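Beta-lactamase (Burkholderia cenocepacia, PDB 5E2G) probably hydrolyses beta-lactams to substituted beta-amino acids as a class C beta-lactamase, and may also act as a D-alanine carboxypeptidase. Local coordinates at residues A69-E80 / R245-T253; L104-P112 / Y257-I268. One frame throughout, in Å; residues are numbered along the deposited sequence.

Interaction 1 (A69-E80 / R245-T253)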
# COMPACT_ATOMS: atom_id res chain seq x y z
N ALA A 69 -3.49 -6.75 2.47
CA ALA A 69 -4.70 -6.57 3.27
C ALA A 69 -5.94 -7.05 2.52
O ALA A 69 -6.84 -7.64 3.11
CB ALA A 69 -4.85 -5.11 3.67
N THR A 70 -6.00 -6.80 1.21
CA THR A 70 -7.14 -7.24 0.43
C THR A 70 -7.22 -8.76 0.41
O THR A 70 -8.32 -9.33 0.52
CB THR A 70 -7.04 -6.69 -0.99
OG1 THR A 70 -6.97 -5.27 -0.93
CG2 THR A 70 -8.24 -7.11 -1.82
N LEU A 71 -6.08 -9.43 0.27
CA LEU A 71 -6.05 -10.89 0.29
C LEU A 71 -6.55 -11.43 1.62
O LEU A 71 -7.35 -12.37 1.66
CB LEU A 71 -4.64 -11.38 0.00
CG LEU A 71 -4.52 -12.90 -0.14
CD1 LEU A 71 -5.08 -13.35 -1.47
CD2 LEU A 71 -3.08 -13.33 0.05
N ALA A 72 -6.09 -10.83 2.73
CA ALA A 72 -6.52 -11.27 4.06
C ALA A 72 -8.00 -11.02 4.25
O ALA A 72 -8.70 -11.83 4.85
CB ALA A 72 -5.71 -10.54 5.13
N SER A 73 -8.49 -9.89 3.73
CA SER A 73 -9.91 -9.58 3.77
C SER A 73 -10.70 -10.60 2.97
O SER A 73 -11.80 -11.01 3.37
CB SER A 73 -10.12 -8.16 3.24
OG SER A 73 -11.45 -7.73 3.41
N ASP A 74 -10.15 -11.06 1.85
CA ASP A 74 -10.85 -12.08 1.07
C ASP A 74 -10.92 -13.41 1.81
O ASP A 74 -11.97 -14.05 1.85
CB ASP A 74 -10.19 -12.26 -0.29
CG ASP A 74 -10.98 -13.16 -1.17
OD1 ASP A 74 -11.99 -12.69 -1.74
OD2 ASP A 74 -10.60 -14.35 -1.30
N ALA A 75 -9.79 -13.86 2.37
CA ALA A 75 -9.81 -15.04 3.22
C ALA A 75 -10.86 -14.92 4.31
O ALA A 75 -11.62 -15.87 4.57
CB ALA A 75 -8.43 -15.27 3.83
N GLN A 76 -10.93 -13.76 4.97
CA GLN A 76 -11.94 -13.56 6.00
C GLN A 76 -13.34 -13.72 5.41
O GLN A 76 -14.21 -14.36 6.03
CB GLN A 76 -11.77 -12.18 6.63
CG GLN A 76 -12.46 -11.99 7.97
CD GLN A 76 -13.91 -11.61 7.82
OE1 GLN A 76 -14.30 -11.00 6.83
NE2 GLN A 76 -14.73 -11.99 8.80
N GLU A 77 -13.56 -13.19 4.20
CA GLU A 77 -14.87 -13.27 3.57
C GLU A 77 -15.25 -14.70 3.25
O GLU A 77 -16.44 -15.04 3.25
CB GLU A 77 -14.90 -12.43 2.29
CG GLU A 77 -15.13 -10.93 2.50
CD GLU A 77 -16.38 -10.62 3.30
OE1 GLU A 77 -16.24 -10.10 4.43
OE2 GLU A 77 -17.50 -10.90 2.81
N GLY A 78 -14.27 -15.55 2.96
CA GLY A 78 -14.56 -16.94 2.70
C GLY A 78 -14.51 -17.84 3.91
O GLY A 78 -14.55 -19.06 3.76
N GLY A 79 -14.43 -17.27 5.10
CA GLY A 79 -14.40 -18.06 6.31
C GLY A 79 -13.10 -18.78 6.56
O GLY A 79 -13.04 -19.63 7.46
N GLU A 80 -12.05 -18.49 5.79
CA GLU A 80 -10.79 -19.20 5.98
C GLU A 80 -9.99 -18.65 7.14
O GLU A 80 -9.11 -19.34 7.66
CB GLU A 80 -9.99 -19.17 4.69
CG GLU A 80 -10.87 -19.49 3.50
CD GLU A 80 -10.09 -19.67 2.23
OE1 GLU A 80 -9.20 -20.56 2.20
OE2 GLU A 80 -10.35 -18.93 1.26
N ARG A 245 -17.44 -11.72 -3.91
CA ARG A 245 -16.65 -11.97 -2.70
C ARG A 245 -15.46 -11.02 -2.62
O ARG A 245 -15.19 -10.42 -1.57
CB ARG A 245 -16.17 -13.42 -2.64
CG ARG A 245 -15.21 -13.71 -1.48
CD ARG A 245 -14.78 -15.18 -1.43
NE ARG A 245 -13.61 -15.41 -0.58
CZ ARG A 245 -12.96 -16.57 -0.48
NH1 ARG A 245 -13.35 -17.62 -1.20
NH2 ARG A 245 -11.91 -16.68 0.32
N LEU A 246 -14.73 -10.85 -3.72
CA LEU A 246 -13.61 -9.91 -3.71
C LEU A 246 -14.10 -8.48 -3.53
O LEU A 246 -13.46 -7.70 -2.83
CB LEU A 246 -12.77 -10.05 -4.97
CG LEU A 246 -11.60 -9.07 -5.01
CD1 LEU A 246 -10.72 -9.18 -3.77
CD2 LEU A 246 -10.76 -9.22 -6.26
N GLN A 247 -15.23 -8.13 -4.14
CA GLN A 247 -15.72 -6.76 -4.02
C GLN A 247 -16.03 -6.42 -2.57
O GLN A 247 -15.62 -5.37 -2.06
CB GLN A 247 -16.95 -6.53 -4.88
CG GLN A 247 -17.39 -5.07 -4.88
CD GLN A 247 -16.41 -4.17 -5.61
OE1 GLN A 247 -16.49 -4.02 -6.83
NE2 GLN A 247 -15.47 -3.58 -4.88
N ARG A 248 -16.77 -7.30 -1.88
CA ARG A 248 -16.99 -7.14 -0.45
C ARG A 248 -15.67 -7.09 0.31
O ARG A 248 -15.46 -6.23 1.17
CB ARG A 248 -17.86 -8.27 0.10
CG ARG A 248 -19.24 -8.34 -0.53
CD ARG A 248 -20.18 -9.29 0.22
NE ARG A 248 -19.74 -10.69 0.16
CZ ARG A 248 -20.18 -11.58 -0.73
NH1 ARG A 248 -21.07 -11.21 -1.65
NH2 ARG A 248 -19.73 -12.83 -0.70
N ALA A 249 -14.74 -8.01 -0.03
CA ALA A 249 -13.44 -8.03 0.63
C ALA A 249 -12.73 -6.69 0.48
O ALA A 249 -12.16 -6.18 1.44
CB ALA A 249 -12.58 -9.15 0.06
N ILE A 250 -12.77 -6.12 -0.72
CA ILE A 250 -12.09 -4.85 -0.97
C ILE A 250 -12.71 -3.74 -0.14
O ILE A 250 -12.00 -2.94 0.49
CB ILE A 250 -12.10 -4.51 -2.47
CG1 ILE A 250 -11.14 -5.42 -3.23
CG2 ILE A 250 -11.74 -3.06 -2.68
CD1 ILE A 250 -11.26 -5.30 -4.73
N GLU A 251 -14.04 -3.65 -0.13
CA GLU A 251 -14.67 -2.57 0.62
C GLU A 251 -14.37 -2.69 2.11
O GLU A 251 -14.14 -1.68 2.78
CB GLU A 251 -16.18 -2.55 0.37
CG GLU A 251 -16.81 -1.25 0.86
CD GLU A 251 -18.32 -1.17 0.64
OE1 GLU A 251 -18.93 -2.20 0.27
OE2 GLU A 251 -18.89 -0.08 0.84
N ARG A 252 -14.31 -3.92 2.62
CA ARG A 252 -14.10 -4.14 4.05
C ARG A 252 -12.70 -3.73 4.51
O ARG A 252 -12.51 -3.49 5.71
CB ARG A 252 -14.36 -5.60 4.38
CG ARG A 252 -15.06 -5.81 5.69
CD ARG A 252 -15.71 -7.17 5.75
NE ARG A 252 -15.84 -7.64 7.12
CZ ARG A 252 -16.92 -7.46 7.87
NH1 ARG A 252 -16.94 -7.91 9.11
NH2 ARG A 252 -17.98 -6.83 7.37
N THR A 253 -11.72 -3.61 3.61
CA THR A 253 -10.44 -3.04 4.01
C THR A 253 -10.54 -1.54 4.32
O THR A 253 -9.54 -0.95 4.77
CB THR A 253 -9.37 -3.23 2.93
OG1 THR A 253 -9.64 -2.33 1.84
CG2 THR A 253 -9.34 -4.67 2.41
O HOH W 1 -8.07 -2.72 -0.98
O HOH W 2 -12.59 -20.04 -0.67
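Arg245 runs its extended side chain past the C-terminal turn of helix 64-77, its guanidinium lying between Asp74 OD2 over one face and Gly78 CA over the other. The Asp74 carboxylate is nearly parallel to it, 3° between the planes; Asp74 OD2, 3.1 Å from Arg245 NH2, lies well out of the guanidinium plane, so this salt bridge is one of charge alone. Arg245 NE and NH2 both grip Asp74 O from above its carbonyl plane, and NH2 also reaches the anti lone pair of Glu80 OE2 at 2.9 Å. Arg175 also pairs with Asp74 OD2. Deeper in, Ala249 sits as a knob among Thr70, Ser73, Asp74 and Glu77, its CB 3.5 Å from Asp74 CA. Ser73 OG, anti to the backbone N (chi1 -172°), donates to Ala249 O at 2.6 Å. Glu77 is the reciprocal knob; its OE2 takes a weak bond from Arg248 NE, and OE1 makes a long charge pair with Arg252. The axes of 69-77 and 245-252 approach to 8.1 Å, 122° between their directions. This is knobs-into-holes helix packing flanked by arginine-carboxylate networks, beside a Schellman motif at Gly79 that ends helix 64-77, whose first turn carries the lysine of a probable SxxK motif.

Interaction 2 (L104-P112 / Y257-I268)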
# COMPACT_ATOMS: atom_id res chain seq x y z
N LEU A 104 -4.57 -11.09 13.80
CA LEU A 104 -4.36 -10.63 12.43
C LEU A 104 -4.73 -9.16 12.28
O LEU A 104 -4.06 -8.42 11.57
CB LEU A 104 -5.15 -11.51 11.46
CG LEU A 104 -4.61 -12.89 11.04
CD1 LEU A 104 -4.25 -13.78 12.20
CD2 LEU A 104 -5.63 -13.59 10.21
N LEU A 105 -5.77 -8.72 12.99
CA LEU A 105 -6.17 -7.31 12.94
C LEU A 105 -5.06 -6.40 13.46
O LEU A 105 -4.78 -5.36 12.85
CB LEU A 105 -7.45 -7.11 13.75
CG LEU A 105 -8.08 -5.72 13.60
CD1 LEU A 105 -8.42 -5.45 12.14
CD2 LEU A 105 -9.30 -5.60 14.49
N GLN A 106 -4.42 -6.76 14.57
CA GLN A 106 -3.32 -5.96 15.10
C GLN A 106 -2.15 -5.88 14.13
O GLN A 106 -1.45 -4.86 14.07
CB GLN A 106 -2.89 -6.52 16.46
CG GLN A 106 -3.94 -6.23 17.52
CD GLN A 106 -4.00 -7.26 18.65
OE1 GLN A 106 -3.16 -8.15 18.74
NE2 GLN A 106 -4.99 -7.13 19.51
N LEU A 107 -1.92 -6.93 13.33
CA LEU A 107 -0.86 -6.86 12.33
C LEU A 107 -1.25 -5.94 11.17
O LEU A 107 -0.38 -5.29 10.58
CB LEU A 107 -0.53 -8.26 11.83
CG LEU A 107 -0.03 -9.19 12.94
CD1 LEU A 107 0.11 -10.61 12.44
CD2 LEU A 107 1.28 -8.67 13.50
N GLY A 108 -2.53 -5.88 10.81
CA GLY A 108 -2.97 -5.07 9.70
C GLY A 108 -3.27 -3.64 10.05
O GLY A 108 -3.65 -2.85 9.18
N THR A 109 -3.09 -3.27 11.31
CA THR A 109 -3.33 -1.91 11.76
C THR A 109 -2.09 -1.28 12.40
O THR A 109 -2.18 -0.16 12.91
CB THR A 109 -4.52 -1.88 12.74
OG1 THR A 109 -4.24 -2.71 13.88
CG2 THR A 109 -5.79 -2.37 12.06
N HIS A 110 -0.94 -1.97 12.35
CA HIS A 110 0.32 -1.51 12.96
C HIS A 110 0.21 -1.39 14.48
O HIS A 110 0.88 -0.55 15.08
CB HIS A 110 0.80 -0.18 12.37
CG HIS A 110 0.79 -0.14 10.87
ND1 HIS A 110 1.63 -0.91 10.10
CD2 HIS A 110 0.06 0.61 10.00
CE1 HIS A 110 1.40 -0.66 8.82
NE2 HIS A 110 0.46 0.26 8.74
N THR A 111 -0.62 -2.21 15.11
CA THR A 111 -0.77 -2.12 16.56
C THR A 111 -0.37 -3.38 17.34
O THR A 111 -0.93 -3.60 18.42
CB THR A 111 -2.21 -1.77 16.92
OG1 THR A 111 -3.10 -2.72 16.31
CG2 THR A 111 -2.56 -0.39 16.44
N PRO A 112 0.57 -4.21 16.88
CA PRO A 112 0.86 -5.45 17.63
C PRO A 112 1.49 -5.20 19.00
O PRO A 112 1.37 -6.05 19.88
CB PRO A 112 1.81 -6.21 16.70
CG PRO A 112 2.54 -5.15 15.99
CD PRO A 112 1.51 -4.07 15.74
N TYR A 257 -10.66 1.17 12.24
CA TYR A 257 -10.42 0.43 13.48
C TYR A 257 -9.82 1.26 14.61
O TYR A 257 -10.15 1.01 15.78
CB TYR A 257 -9.50 -0.76 13.20
CG TYR A 257 -10.14 -1.83 12.35
CD1 TYR A 257 -11.13 -2.65 12.86
CD2 TYR A 257 -9.74 -2.01 11.03
CE1 TYR A 257 -11.72 -3.63 12.07
CE2 TYR A 257 -10.32 -2.99 10.23
CZ TYR A 257 -11.30 -3.80 10.76
OH TYR A 257 -11.87 -4.77 9.97
N PHE A 258 -8.92 2.20 14.30
CA PHE A 258 -8.24 2.99 15.32
C PHE A 258 -8.15 4.45 14.89
O PHE A 258 -7.99 4.75 13.71
CB PHE A 258 -6.80 2.52 15.57
CG PHE A 258 -6.69 1.16 16.16
CD1 PHE A 258 -6.49 0.04 15.35
CD2 PHE A 258 -6.72 0.98 17.54
CE1 PHE A 258 -6.36 -1.22 15.90
CE2 PHE A 258 -6.59 -0.28 18.10
CZ PHE A 258 -6.41 -1.39 17.27
N ARG A 259 -8.23 5.34 15.87
CA ARG A 259 -7.70 6.69 15.72
C ARG A 259 -6.25 6.69 16.18
O ARG A 259 -5.93 6.12 17.22
CB ARG A 259 -8.47 7.71 16.55
CG ARG A 259 -9.95 7.62 16.44
CD ARG A 259 -10.45 8.00 15.07
NE ARG A 259 -11.90 7.95 15.06
CZ ARG A 259 -12.66 8.19 14.00
NH1 ARG A 259 -12.08 8.50 12.85
NH2 ARG A 259 -13.98 8.13 14.10
N ALA A 260 -5.38 7.35 15.42
CA ALA A 260 -4.02 7.63 15.87
C ALA A 260 -3.71 9.06 15.47
O ALA A 260 -3.54 9.35 14.28
CB ALA A 260 -3.00 6.66 15.28
N GLY A 261 -3.64 9.96 16.45
CA GLY A 261 -3.58 11.37 16.17
C GLY A 261 -4.66 11.78 15.18
O GLY A 261 -5.84 11.47 15.36
N PRO A 262 -4.26 12.44 14.09
CA PRO A 262 -5.22 12.89 13.08
C PRO A 262 -5.70 11.79 12.15
O PRO A 262 -6.63 12.01 11.37
CB PRO A 262 -4.42 13.93 12.30
CG PRO A 262 -3.03 13.33 12.31
CD PRO A 262 -2.87 12.77 13.71
N LEU A 263 -5.06 10.64 12.21
CA LEU A 263 -5.20 9.58 11.23
C LEU A 263 -6.20 8.55 11.74
O LEU A 263 -6.30 8.29 12.94
CB LEU A 263 -3.83 8.95 11.00
CG LEU A 263 -3.55 7.67 10.23
CD1 LEU A 263 -2.12 7.75 9.73
CD2 LEU A 263 -3.73 6.47 11.11
N THR A 264 -6.94 7.96 10.81
CA THR A 264 -7.76 6.80 11.10
C THR A 264 -7.18 5.60 10.35
O THR A 264 -6.91 5.69 9.15
CB THR A 264 -9.22 7.04 10.71
OG1 THR A 264 -9.72 8.14 11.48
CG2 THR A 264 -10.08 5.81 11.00
N GLN A 265 -6.96 4.51 11.07
CA GLN A 265 -6.29 3.33 10.54
C GLN A 265 -7.33 2.28 10.16
O GLN A 265 -8.08 1.80 11.02
CB GLN A 265 -5.32 2.76 11.58
CG GLN A 265 -4.56 1.55 11.10
CD GLN A 265 -3.67 1.87 9.92
OE1 GLN A 265 -2.73 2.65 10.04
NE2 GLN A 265 -3.95 1.25 8.77
N ASP A 266 -7.40 1.97 8.86
CA ASP A 266 -8.23 0.88 8.36
C ASP A 266 -7.38 -0.39 8.33
O ASP A 266 -6.40 -0.49 9.06
CB ASP A 266 -8.82 1.23 6.99
CG ASP A 266 -9.56 2.56 6.98
OD1 ASP A 266 -9.85 3.11 8.06
OD2 ASP A 266 -9.87 3.05 5.87
N LEU A 267 -7.72 -1.37 7.49
CA LEU A 267 -6.82 -2.50 7.30
C LEU A 267 -5.77 -2.04 6.30
O LEU A 267 -6.01 -2.03 5.09
CB LEU A 267 -7.55 -3.74 6.82
CG LEU A 267 -6.75 -5.03 7.03
CD1 LEU A 267 -6.51 -5.29 8.52
CD2 LEU A 267 -7.42 -6.23 6.39
N ILE A 268 -4.63 -1.60 6.83
CA ILE A 268 -3.51 -1.03 6.09
C ILE A 268 -3.85 0.35 5.53
O ILE A 268 -3.07 1.29 5.72
CB ILE A 268 -3.00 -1.97 4.99
CG1 ILE A 268 -2.44 -3.25 5.62
CG2 ILE A 268 -1.94 -1.27 4.14
CD1 ILE A 268 -1.28 -3.00 6.58
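Leu105 and Tyr257 make the first of two CH-pi contacts. With CG anti to the backbone N (chi1 -171°), Leu105 sets CD1 over the middle of the phenol ring, 3.5 Å from the Tyr257 centroid and only 10° off the ring normal, while CD2 lies above the CD1-CE1 side. Thr111 CG2 meets a face of Phe258 in the same manner, but displaced toward the rim and 4.0 Å from the ring centroid. Both aromatic residues belong to a classic beta bulge, in which Tyr257 and Phe258 stand opposite Gln265.

Leu267 CD1 lies against Leu105 CD1 and packs directly on the backbone at Gly108, 3.7 Å from Gly108 CA. Ile268 CD1 rests near Gly108 O, and its side chain also packs on Lys65, Thr66 and Ala69 of helix 64-77.

One hydrogen bond joins the two segments: Ile268 N donates to Gly108 O at 2.8 Å. Other polar groups bond within their own segment. Thr109 OG1 donates to Leu105 O and receives the hydroxyl of Thr111, a relay that fixes both threonine rotations beside the Phe258 ring. Gln265 bends at chi2 and gives its NE2 to Asp266 O and Ile268 O, both in the amide plane; its OE1 accepts from Arg146 and lies at the edge of the His110 ring, 3.5 Å from His110 CD2, with the two planes 83° apart. The His110 ring also meets that of Tyr148, which belongs to the probable active-site motifs.

Shape and CH-pi contact thus do most of the joining, while the buried threonine and glutamine groups are held in defined orientations next to the probable catalytic pocket.

In the fold
The two contacts lie about 17 Å apart between centres and meet through helix 64-77, since Ala69 of interaction 1 packs on Leu267 and Ile268 of interaction 2. Thr253 O likewise touches Asp266, close to where helix 244-252 leads into strand 256-260 of the large antiparallel sheet. Interaction 1, which joins two helices, is partly buried: an alanine-centred interior passes into arginine-carboxylate networks toward the exposed side. Interaction 2 is buried and sets a short helix and its following turn against a bulged hairpin of the sheet; between its two segments, aromatic faces, methyl groups and a backbone hydrogen bond take the place of ion pairs. Both lie near the probable SxxK site.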